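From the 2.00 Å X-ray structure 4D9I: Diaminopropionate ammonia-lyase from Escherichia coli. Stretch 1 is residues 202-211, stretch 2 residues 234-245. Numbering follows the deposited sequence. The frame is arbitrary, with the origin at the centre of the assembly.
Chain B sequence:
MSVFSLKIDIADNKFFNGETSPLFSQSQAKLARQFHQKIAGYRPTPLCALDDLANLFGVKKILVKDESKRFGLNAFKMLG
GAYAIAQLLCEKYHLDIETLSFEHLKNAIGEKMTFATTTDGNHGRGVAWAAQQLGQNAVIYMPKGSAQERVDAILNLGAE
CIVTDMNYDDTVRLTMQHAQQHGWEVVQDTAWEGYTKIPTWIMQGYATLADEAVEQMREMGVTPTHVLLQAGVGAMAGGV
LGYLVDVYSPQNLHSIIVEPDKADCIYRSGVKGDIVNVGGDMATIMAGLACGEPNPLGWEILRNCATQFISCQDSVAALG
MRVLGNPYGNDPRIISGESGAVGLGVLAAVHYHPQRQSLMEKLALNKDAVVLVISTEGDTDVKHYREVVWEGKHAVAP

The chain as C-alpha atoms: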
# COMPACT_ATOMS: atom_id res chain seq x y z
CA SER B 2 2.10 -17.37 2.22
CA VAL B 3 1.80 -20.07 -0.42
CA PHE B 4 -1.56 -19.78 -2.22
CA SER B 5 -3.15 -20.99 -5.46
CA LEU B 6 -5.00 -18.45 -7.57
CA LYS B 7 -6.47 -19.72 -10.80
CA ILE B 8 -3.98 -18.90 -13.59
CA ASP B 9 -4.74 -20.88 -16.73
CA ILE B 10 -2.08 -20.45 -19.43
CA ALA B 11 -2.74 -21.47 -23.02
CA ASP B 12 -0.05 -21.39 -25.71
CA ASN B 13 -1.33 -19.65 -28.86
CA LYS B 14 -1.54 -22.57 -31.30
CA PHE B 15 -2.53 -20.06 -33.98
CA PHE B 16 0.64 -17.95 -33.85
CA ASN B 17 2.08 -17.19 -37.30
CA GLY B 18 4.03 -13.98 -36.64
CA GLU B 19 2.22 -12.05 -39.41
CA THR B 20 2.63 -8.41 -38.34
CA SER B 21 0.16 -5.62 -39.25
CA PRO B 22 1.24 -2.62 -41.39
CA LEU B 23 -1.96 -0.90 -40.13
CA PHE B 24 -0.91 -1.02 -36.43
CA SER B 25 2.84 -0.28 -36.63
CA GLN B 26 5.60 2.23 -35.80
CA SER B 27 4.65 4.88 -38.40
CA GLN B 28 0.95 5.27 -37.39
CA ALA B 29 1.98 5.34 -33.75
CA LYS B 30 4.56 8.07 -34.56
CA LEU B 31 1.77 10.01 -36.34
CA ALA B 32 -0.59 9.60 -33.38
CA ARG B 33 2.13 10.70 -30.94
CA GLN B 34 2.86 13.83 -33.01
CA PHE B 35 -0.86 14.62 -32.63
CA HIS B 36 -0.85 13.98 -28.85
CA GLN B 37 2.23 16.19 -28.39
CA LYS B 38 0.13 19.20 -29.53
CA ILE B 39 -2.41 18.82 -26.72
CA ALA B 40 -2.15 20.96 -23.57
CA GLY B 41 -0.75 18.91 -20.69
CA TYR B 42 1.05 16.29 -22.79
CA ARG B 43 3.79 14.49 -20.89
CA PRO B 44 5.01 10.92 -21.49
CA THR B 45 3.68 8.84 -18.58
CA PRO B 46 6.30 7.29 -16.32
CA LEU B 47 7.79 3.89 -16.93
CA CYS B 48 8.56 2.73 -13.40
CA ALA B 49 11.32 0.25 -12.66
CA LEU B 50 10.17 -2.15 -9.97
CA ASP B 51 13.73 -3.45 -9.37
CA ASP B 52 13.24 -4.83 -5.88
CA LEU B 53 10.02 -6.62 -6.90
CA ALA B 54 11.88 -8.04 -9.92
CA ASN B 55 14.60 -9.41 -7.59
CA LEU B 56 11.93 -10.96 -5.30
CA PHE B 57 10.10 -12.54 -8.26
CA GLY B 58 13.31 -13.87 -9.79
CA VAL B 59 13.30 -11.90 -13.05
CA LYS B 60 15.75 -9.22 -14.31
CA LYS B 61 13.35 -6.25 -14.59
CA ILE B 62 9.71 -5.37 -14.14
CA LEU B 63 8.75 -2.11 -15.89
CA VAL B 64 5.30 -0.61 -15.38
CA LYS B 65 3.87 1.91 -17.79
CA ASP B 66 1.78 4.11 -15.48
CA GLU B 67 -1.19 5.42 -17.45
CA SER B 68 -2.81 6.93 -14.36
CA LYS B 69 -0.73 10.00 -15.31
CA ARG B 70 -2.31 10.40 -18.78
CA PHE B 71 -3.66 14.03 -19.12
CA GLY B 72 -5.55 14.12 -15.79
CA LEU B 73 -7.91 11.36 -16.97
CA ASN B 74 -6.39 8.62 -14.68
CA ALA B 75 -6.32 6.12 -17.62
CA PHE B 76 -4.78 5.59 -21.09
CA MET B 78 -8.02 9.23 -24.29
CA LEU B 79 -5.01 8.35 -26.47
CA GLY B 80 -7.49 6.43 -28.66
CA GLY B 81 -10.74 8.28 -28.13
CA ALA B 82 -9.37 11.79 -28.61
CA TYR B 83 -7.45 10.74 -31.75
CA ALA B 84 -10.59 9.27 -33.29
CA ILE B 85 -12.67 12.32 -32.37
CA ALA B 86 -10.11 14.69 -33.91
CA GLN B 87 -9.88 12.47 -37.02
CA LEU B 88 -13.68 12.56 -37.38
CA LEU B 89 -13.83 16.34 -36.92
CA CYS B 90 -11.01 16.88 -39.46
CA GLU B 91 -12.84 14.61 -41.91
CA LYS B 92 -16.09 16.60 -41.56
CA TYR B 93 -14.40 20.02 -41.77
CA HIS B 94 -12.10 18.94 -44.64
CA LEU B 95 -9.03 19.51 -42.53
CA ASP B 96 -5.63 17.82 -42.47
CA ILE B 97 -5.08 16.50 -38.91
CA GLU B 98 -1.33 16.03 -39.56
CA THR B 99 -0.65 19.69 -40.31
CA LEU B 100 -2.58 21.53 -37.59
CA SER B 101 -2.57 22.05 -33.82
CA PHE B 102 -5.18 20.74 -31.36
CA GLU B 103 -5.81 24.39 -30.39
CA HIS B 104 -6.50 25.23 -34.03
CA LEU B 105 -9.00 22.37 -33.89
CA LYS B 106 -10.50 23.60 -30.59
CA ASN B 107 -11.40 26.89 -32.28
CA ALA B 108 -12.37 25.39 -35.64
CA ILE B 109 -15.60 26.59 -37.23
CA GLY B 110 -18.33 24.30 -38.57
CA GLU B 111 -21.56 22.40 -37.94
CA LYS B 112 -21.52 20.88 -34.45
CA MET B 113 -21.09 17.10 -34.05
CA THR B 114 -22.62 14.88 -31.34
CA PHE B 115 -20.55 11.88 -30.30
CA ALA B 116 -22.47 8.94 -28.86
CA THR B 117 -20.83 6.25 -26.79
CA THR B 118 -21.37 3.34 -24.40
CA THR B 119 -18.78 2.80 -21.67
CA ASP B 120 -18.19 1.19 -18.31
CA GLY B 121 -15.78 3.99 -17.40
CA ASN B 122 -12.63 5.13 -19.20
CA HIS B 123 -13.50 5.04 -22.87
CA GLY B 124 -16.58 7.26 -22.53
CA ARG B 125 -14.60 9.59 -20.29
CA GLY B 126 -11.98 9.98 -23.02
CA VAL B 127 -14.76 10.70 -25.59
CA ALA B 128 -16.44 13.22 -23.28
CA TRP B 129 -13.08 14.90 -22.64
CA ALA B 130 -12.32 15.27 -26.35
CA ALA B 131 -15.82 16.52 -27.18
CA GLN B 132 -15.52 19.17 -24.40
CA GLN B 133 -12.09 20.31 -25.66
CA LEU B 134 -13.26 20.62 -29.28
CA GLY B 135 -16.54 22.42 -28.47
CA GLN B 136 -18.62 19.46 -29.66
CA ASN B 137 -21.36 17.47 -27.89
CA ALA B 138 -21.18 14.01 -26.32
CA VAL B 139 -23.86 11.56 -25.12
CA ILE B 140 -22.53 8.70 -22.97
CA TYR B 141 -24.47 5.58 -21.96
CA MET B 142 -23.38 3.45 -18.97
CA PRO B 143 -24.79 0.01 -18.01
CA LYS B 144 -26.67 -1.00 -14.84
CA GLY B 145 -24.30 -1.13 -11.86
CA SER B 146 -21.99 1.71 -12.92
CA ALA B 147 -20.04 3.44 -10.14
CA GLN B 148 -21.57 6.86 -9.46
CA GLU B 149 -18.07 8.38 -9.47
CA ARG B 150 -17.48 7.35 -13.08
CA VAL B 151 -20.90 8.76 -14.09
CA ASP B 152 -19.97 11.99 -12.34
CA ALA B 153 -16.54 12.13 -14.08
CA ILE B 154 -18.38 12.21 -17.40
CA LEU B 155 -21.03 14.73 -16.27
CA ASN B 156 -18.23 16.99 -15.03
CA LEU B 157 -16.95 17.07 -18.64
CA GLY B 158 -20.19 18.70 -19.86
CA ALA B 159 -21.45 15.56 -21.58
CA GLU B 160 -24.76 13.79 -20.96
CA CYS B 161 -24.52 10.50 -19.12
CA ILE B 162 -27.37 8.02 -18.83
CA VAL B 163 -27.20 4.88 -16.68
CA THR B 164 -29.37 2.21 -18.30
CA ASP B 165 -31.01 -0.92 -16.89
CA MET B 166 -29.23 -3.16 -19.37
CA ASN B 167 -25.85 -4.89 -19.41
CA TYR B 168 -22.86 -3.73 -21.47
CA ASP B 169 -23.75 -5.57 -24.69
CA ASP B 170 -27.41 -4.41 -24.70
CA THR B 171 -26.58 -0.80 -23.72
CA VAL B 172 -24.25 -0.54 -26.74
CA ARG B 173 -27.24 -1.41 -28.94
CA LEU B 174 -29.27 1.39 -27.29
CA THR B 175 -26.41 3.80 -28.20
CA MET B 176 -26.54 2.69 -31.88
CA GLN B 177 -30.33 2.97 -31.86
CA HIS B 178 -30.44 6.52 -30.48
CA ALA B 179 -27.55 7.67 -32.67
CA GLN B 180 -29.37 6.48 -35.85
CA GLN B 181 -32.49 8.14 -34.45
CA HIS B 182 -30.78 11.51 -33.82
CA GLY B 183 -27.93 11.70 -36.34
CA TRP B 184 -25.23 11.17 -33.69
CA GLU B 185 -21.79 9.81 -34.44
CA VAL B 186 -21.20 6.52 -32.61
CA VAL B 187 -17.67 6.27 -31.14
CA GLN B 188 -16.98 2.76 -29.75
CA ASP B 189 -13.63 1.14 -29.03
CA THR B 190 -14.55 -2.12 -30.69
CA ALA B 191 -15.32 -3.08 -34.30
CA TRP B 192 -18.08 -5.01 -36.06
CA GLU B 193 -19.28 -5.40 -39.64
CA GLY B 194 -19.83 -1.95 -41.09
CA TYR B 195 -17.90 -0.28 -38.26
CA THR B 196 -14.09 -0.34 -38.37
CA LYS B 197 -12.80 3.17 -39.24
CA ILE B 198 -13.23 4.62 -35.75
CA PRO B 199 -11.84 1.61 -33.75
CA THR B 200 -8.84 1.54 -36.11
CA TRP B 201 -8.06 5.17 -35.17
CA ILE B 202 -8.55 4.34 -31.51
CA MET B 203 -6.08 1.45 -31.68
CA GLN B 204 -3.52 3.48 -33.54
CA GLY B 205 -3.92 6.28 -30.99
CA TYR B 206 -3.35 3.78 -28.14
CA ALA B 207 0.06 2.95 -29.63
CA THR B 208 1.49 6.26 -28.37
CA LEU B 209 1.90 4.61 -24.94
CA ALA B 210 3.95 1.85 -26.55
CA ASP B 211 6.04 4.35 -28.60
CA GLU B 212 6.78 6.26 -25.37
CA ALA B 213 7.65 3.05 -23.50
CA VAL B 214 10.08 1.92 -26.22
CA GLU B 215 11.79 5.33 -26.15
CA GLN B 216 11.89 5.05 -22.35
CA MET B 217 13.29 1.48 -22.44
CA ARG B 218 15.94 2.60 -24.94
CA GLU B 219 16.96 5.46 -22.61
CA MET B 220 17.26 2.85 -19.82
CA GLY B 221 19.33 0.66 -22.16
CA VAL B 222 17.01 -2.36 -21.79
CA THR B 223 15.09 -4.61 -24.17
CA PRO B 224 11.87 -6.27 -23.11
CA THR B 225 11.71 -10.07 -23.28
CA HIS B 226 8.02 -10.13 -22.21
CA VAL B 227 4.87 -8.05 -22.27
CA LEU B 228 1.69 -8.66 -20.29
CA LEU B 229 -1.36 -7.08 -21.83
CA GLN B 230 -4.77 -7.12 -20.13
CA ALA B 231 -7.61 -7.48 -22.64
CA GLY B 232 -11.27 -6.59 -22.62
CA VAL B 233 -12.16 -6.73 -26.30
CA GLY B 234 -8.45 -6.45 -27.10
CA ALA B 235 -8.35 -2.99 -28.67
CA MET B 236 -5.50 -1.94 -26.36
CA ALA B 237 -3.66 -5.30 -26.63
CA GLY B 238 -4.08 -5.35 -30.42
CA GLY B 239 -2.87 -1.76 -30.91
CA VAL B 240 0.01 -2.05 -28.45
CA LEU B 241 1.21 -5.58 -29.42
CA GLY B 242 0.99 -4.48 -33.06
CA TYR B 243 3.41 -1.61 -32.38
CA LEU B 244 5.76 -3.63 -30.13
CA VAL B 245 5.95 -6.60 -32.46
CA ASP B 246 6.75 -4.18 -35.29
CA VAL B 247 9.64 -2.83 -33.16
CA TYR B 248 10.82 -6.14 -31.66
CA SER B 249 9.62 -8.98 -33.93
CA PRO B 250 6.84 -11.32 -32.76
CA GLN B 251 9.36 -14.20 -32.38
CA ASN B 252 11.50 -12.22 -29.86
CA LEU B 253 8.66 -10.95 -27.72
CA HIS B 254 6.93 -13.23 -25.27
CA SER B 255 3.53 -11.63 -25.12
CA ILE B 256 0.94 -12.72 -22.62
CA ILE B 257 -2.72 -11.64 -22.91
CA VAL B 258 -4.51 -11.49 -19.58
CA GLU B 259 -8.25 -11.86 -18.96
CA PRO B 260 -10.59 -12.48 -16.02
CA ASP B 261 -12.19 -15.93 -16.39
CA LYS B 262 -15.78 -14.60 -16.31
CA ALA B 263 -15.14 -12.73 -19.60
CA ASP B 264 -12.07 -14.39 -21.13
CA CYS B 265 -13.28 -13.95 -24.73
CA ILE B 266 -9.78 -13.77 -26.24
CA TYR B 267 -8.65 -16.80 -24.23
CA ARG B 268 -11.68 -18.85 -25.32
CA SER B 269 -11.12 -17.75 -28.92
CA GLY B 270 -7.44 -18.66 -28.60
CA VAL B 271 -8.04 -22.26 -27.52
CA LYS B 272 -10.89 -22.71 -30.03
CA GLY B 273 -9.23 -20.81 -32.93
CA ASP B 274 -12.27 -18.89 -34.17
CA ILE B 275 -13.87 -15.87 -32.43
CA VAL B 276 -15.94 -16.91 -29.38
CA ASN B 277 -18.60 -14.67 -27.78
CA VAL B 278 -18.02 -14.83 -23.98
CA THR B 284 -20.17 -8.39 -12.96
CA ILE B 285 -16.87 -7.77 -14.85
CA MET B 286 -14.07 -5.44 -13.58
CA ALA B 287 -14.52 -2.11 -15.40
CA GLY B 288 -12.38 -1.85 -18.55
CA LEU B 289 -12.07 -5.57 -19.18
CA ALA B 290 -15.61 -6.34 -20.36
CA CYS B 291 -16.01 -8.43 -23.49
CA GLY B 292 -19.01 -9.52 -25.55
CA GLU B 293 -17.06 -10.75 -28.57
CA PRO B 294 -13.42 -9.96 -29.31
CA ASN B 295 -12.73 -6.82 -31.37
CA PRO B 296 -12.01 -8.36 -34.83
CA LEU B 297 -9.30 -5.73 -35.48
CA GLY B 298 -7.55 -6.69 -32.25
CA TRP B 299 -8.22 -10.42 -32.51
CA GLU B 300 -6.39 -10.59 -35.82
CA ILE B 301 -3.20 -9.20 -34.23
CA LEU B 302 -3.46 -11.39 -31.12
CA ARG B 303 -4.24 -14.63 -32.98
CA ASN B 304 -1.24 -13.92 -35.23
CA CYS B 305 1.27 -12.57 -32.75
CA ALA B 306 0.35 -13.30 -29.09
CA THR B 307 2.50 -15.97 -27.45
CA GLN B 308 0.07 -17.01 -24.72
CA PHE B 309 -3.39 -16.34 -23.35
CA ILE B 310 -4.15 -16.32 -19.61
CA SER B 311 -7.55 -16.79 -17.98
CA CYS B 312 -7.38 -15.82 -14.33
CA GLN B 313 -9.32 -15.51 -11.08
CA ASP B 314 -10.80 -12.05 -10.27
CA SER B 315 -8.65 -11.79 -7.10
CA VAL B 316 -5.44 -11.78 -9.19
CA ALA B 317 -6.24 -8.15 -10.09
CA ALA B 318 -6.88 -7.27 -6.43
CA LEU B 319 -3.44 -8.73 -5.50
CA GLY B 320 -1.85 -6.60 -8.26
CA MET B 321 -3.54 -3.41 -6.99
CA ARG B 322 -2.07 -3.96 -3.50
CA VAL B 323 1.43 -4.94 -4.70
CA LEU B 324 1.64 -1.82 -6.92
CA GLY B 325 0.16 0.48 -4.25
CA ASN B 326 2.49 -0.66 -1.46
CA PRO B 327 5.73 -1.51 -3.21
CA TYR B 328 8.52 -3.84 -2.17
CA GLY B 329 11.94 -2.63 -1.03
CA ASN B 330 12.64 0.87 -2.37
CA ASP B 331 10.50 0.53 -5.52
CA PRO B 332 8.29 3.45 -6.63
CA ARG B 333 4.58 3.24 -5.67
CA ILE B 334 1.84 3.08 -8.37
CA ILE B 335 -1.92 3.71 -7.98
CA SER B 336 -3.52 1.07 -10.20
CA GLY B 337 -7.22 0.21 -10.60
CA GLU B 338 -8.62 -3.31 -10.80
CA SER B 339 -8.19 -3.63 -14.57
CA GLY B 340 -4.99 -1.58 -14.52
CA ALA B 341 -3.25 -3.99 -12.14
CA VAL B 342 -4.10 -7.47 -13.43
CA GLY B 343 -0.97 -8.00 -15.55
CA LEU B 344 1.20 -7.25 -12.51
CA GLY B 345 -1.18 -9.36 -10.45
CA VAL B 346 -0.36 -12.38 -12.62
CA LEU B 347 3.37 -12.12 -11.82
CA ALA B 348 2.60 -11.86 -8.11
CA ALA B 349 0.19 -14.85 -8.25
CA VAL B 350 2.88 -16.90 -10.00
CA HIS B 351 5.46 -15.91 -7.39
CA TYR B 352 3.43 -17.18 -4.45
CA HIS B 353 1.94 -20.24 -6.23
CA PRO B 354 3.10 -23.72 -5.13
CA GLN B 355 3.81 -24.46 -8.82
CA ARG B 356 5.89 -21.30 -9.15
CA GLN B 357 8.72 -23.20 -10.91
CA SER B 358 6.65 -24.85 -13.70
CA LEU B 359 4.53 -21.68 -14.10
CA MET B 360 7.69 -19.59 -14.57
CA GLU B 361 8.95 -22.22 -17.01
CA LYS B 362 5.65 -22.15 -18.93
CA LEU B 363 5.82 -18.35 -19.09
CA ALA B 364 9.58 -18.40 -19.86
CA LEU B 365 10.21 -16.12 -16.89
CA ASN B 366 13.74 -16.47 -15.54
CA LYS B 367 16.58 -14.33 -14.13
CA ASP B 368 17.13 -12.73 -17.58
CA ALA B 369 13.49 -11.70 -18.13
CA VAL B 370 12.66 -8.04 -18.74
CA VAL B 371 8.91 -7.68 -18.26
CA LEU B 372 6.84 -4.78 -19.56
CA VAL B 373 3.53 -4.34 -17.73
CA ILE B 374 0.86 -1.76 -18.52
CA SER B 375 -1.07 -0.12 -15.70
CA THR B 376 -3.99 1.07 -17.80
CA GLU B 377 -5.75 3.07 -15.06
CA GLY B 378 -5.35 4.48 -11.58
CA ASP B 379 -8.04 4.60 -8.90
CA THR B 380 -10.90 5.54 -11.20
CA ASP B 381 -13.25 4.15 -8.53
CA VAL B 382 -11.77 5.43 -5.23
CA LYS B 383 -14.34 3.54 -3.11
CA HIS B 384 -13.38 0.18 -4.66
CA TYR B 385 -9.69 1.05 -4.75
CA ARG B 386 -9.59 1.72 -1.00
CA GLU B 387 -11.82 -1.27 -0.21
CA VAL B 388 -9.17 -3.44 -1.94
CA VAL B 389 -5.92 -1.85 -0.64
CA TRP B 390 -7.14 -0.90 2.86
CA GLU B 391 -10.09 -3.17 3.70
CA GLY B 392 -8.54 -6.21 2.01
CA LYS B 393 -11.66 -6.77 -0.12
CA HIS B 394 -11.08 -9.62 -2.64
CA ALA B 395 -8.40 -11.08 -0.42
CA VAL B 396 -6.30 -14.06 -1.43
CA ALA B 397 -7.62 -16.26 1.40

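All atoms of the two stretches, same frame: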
# COMPACT_ATOMS: atom_id res chain seq x y z
N ILE B 202 -8.71 4.51 -32.96
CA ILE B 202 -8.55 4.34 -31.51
C ILE B 202 -7.34 3.48 -31.18
O ILE B 202 -6.56 3.81 -30.29
CB ILE B 202 -9.83 3.79 -30.86
CG1 ILE B 202 -10.92 4.87 -30.87
CG2 ILE B 202 -9.55 3.33 -29.43
CD1 ILE B 202 -12.32 4.35 -30.59
N MET B 203 -7.17 2.38 -31.92
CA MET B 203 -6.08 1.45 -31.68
C MET B 203 -4.73 2.01 -32.07
O MET B 203 -3.73 1.77 -31.39
CB MET B 203 -6.31 0.14 -32.42
CG MET B 203 -7.41 -0.69 -31.77
SD MET B 203 -7.93 -2.01 -32.86
CE MET B 203 -6.48 -3.07 -32.78
N GLN B 204 -4.72 2.77 -33.15
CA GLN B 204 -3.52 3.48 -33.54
C GLN B 204 -3.15 4.54 -32.49
O GLN B 204 -1.98 4.69 -32.14
CB GLN B 204 -3.71 4.10 -34.92
CG GLN B 204 -3.85 3.07 -36.03
CD GLN B 204 -4.20 3.66 -37.39
OE1 GLN B 204 -4.84 4.70 -37.48
NE2 GLN B 204 -3.78 2.99 -38.45
N GLY B 205 -4.16 5.27 -31.99
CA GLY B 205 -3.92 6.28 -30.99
C GLY B 205 -3.32 5.66 -29.73
O GLY B 205 -2.40 6.22 -29.13
N TYR B 206 -3.83 4.49 -29.35
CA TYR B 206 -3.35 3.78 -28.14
C TYR B 206 -1.84 3.50 -28.21
O TYR B 206 -1.17 3.40 -27.18
CB TYR B 206 -4.04 2.42 -27.98
CG TYR B 206 -5.48 2.45 -27.52
CD1 TYR B 206 -6.05 3.59 -26.92
CD2 TYR B 206 -6.26 1.31 -27.65
CE1 TYR B 206 -7.36 3.58 -26.48
CE2 TYR B 206 -7.57 1.28 -27.21
CZ TYR B 206 -8.12 2.42 -26.64
OH TYR B 206 -9.42 2.38 -26.21
N ALA B 207 -1.34 3.35 -29.43
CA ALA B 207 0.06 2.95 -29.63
C ALA B 207 1.09 3.97 -29.15
O ALA B 207 2.28 3.64 -28.99
CB ALA B 207 0.30 2.61 -31.10
N THR B 208 0.65 5.22 -28.98
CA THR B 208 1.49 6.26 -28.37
C THR B 208 2.13 5.80 -27.06
O THR B 208 3.28 6.10 -26.82
CB THR B 208 0.69 7.58 -28.12
OG1 THR B 208 0.50 8.24 -29.37
CG2 THR B 208 1.42 8.54 -27.20
N LEU B 209 1.37 5.08 -26.23
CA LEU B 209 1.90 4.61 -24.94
C LEU B 209 3.02 3.61 -25.16
O LEU B 209 3.96 3.56 -24.38
CB LEU B 209 0.80 4.06 -24.02
CG LEU B 209 0.21 2.66 -24.24
CD1 LEU B 209 1.02 1.61 -23.50
CD2 LEU B 209 -1.25 2.61 -23.80
N ALA B 210 2.91 2.81 -26.23
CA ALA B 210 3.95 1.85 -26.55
C ALA B 210 5.18 2.56 -27.15
O ALA B 210 6.33 2.23 -26.79
CB ALA B 210 3.41 0.79 -27.51
N ASP B 211 4.94 3.53 -28.05
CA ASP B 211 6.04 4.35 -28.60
C ASP B 211 6.85 5.02 -27.47
O ASP B 211 8.09 4.94 -27.45
CB ASP B 211 5.52 5.40 -29.59
CG ASP B 211 6.65 6.21 -30.23
OD1 ASP B 211 7.15 5.78 -31.28
OD2 ASP B 211 7.07 7.26 -29.69
N GLY B 234 -9.77 -6.33 -26.48
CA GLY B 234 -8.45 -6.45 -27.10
C GLY B 234 -8.07 -5.29 -27.99
O GLY B 234 -7.14 -5.40 -28.78
N ALA B 235 -8.75 -4.15 -27.86
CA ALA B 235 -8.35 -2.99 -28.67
C ALA B 235 -6.97 -2.49 -28.21
O ALA B 235 -6.08 -2.29 -29.03
CB ALA B 235 -9.40 -1.88 -28.64
N MET B 236 -6.81 -2.31 -26.90
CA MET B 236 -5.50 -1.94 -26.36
C MET B 236 -4.43 -2.98 -26.71
O MET B 236 -3.41 -2.62 -27.30
CB MET B 236 -5.53 -1.71 -24.84
CG MET B 236 -4.21 -1.16 -24.28
SD MET B 236 -2.89 -2.37 -24.00
CE MET B 236 -3.45 -3.18 -22.51
N ALA B 237 -4.66 -4.25 -26.35
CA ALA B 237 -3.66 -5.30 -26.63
C ALA B 237 -3.32 -5.35 -28.11
O ALA B 237 -2.15 -5.41 -28.48
CB ALA B 237 -4.13 -6.68 -26.14
N GLY B 238 -4.33 -5.28 -28.97
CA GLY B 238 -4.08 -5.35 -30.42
C GLY B 238 -3.19 -4.20 -30.88
O GLY B 238 -2.16 -4.40 -31.52
N GLY B 239 -3.59 -2.97 -30.52
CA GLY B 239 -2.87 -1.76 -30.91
C GLY B 239 -1.43 -1.75 -30.39
O GLY B 239 -0.49 -1.46 -31.13
N VAL B 240 -1.29 -2.08 -29.11
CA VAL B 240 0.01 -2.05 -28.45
C VAL B 240 0.93 -3.22 -28.90
O VAL B 240 2.10 -2.99 -29.18
CB VAL B 240 -0.19 -2.00 -26.93
CG1 VAL B 240 1.11 -2.25 -26.16
CG2 VAL B 240 -0.78 -0.64 -26.55
N LEU B 241 0.40 -4.44 -28.97
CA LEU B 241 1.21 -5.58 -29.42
C LEU B 241 1.59 -5.39 -30.88
O LEU B 241 2.69 -5.75 -31.32
CB LEU B 241 0.51 -6.93 -29.17
CG LEU B 241 1.33 -8.19 -29.54
CD1 LEU B 241 2.57 -8.40 -28.66
CD2 LEU B 241 0.49 -9.46 -29.58
N GLY B 242 0.70 -4.76 -31.64
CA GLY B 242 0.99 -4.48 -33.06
C GLY B 242 2.22 -3.60 -33.19
O GLY B 242 3.12 -3.91 -33.97
N TYR B 243 2.26 -2.53 -32.39
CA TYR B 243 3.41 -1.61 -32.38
C TYR B 243 4.68 -2.33 -31.91
O TYR B 243 5.70 -2.25 -32.58
CB TYR B 243 3.17 -0.38 -31.51
CG TYR B 243 4.40 0.52 -31.37
CD1 TYR B 243 5.34 0.32 -30.36
CD2 TYR B 243 4.63 1.55 -32.28
CE1 TYR B 243 6.47 1.13 -30.26
CE2 TYR B 243 5.74 2.37 -32.17
CZ TYR B 243 6.66 2.16 -31.16
OH TYR B 243 7.75 2.99 -31.09
N LEU B 244 4.60 -3.00 -30.76
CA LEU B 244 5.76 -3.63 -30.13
C LEU B 244 6.40 -4.69 -31.02
O LEU B 244 7.63 -4.78 -31.13
CB LEU B 244 5.37 -4.26 -28.79
CG LEU B 244 5.05 -3.31 -27.63
CD1 LEU B 244 4.60 -4.07 -26.39
CD2 LEU B 244 6.23 -2.40 -27.31
N VAL B 245 5.54 -5.47 -31.66
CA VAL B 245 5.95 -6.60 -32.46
C VAL B 245 6.53 -6.08 -33.78
O VAL B 245 7.39 -6.71 -34.38
CB VAL B 245 4.75 -7.57 -32.58
CG1 VAL B 245 4.37 -7.91 -34.01
CG2 VAL B 245 4.90 -8.76 -31.65
O HOH W 1 -1.58 0.57 -32.88

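Three residues, Tyr243, Met203 and Ala210, lose the most surface in this contact (84, 68 and 62 Å² of a summed 576 Å²), and the packing can be read outward from them. The helix through Met203 meets the helix that begins at Ala235 at 55° between their N-to-C directions, with the axes 7.9 Å apart at closest approach.

The close approach is possible at Gly239, which has no side chain. Its CA lies 3.7 Å from Met203 O, and the two CA atoms, Met203 CA and Gly239 CA, are 4.6 Å apart. An ideal CB on Gly239 would point toward the first stretch and fall 2.5 Å from Met203 O, a clash, so the absence of a side chain is what lets the backbones come this close. A water joins the same two residues, donating to Met203 O and to Gly239 O, each at 2.9 Å.

The Met203 side chain starts sideways from its CA, but with chi1 m, chi2 t and chi3 p its end comes nearer to the second helix. Its CG sits 3.4 Å from Ala235 O and 3.9 Å from Ala235 CB, while its CE reaches to 4.0 Å from Gly238 C. That methyl uses the space beside a second glycine: an ideal CB on Gly238 would be 3.0 Å from Met203 CE. Ala235 also receives Tyr206, whose CE2 is 3.9 Å from Ala235 CB; Ala235 O lies at the edge of that ring, near its plane, and Tyr206 CD2 approaches Met236 CA at 3.6 Å.

Farther along, Tyr243 points toward the first stretch with chi1 t. Ala207 O and Asp211 N, themselves hydrogen-bonded (N to O, 2.8 Å), lie over one face of its ring, so the phenol covers a turn of backbone. Ala207 CB packs on Tyr243 CB at 4.2 Å. At the far end of the ring, Tyr243 OH and Asp211 OD1 are 2.9 Å apart in a weak hydrogen bond, the sole direct one between the stretches; its proton has another acceptor within reach. Asp211, partly exposed, has its other carboxylate oxygen, OD2, hydrogen-bonded elsewhere in the structure.

Ala210 also points toward the second helix, and its single methyl makes three apolar contacts: Ala210 CB lies 3.5 Å from Tyr243 CD1, 4.0 Å from Val240 CG1 and 4.3 Å from Leu244 CD2. Val240 is shared, since its CG2 is 4.1 Å from Leu209 CG. Ala210 CB thus sits among the Tyr243 ring, Val240 and Leu244, while Val240 in turn meets Leu209, and the contact rests mainly on close apolar packing.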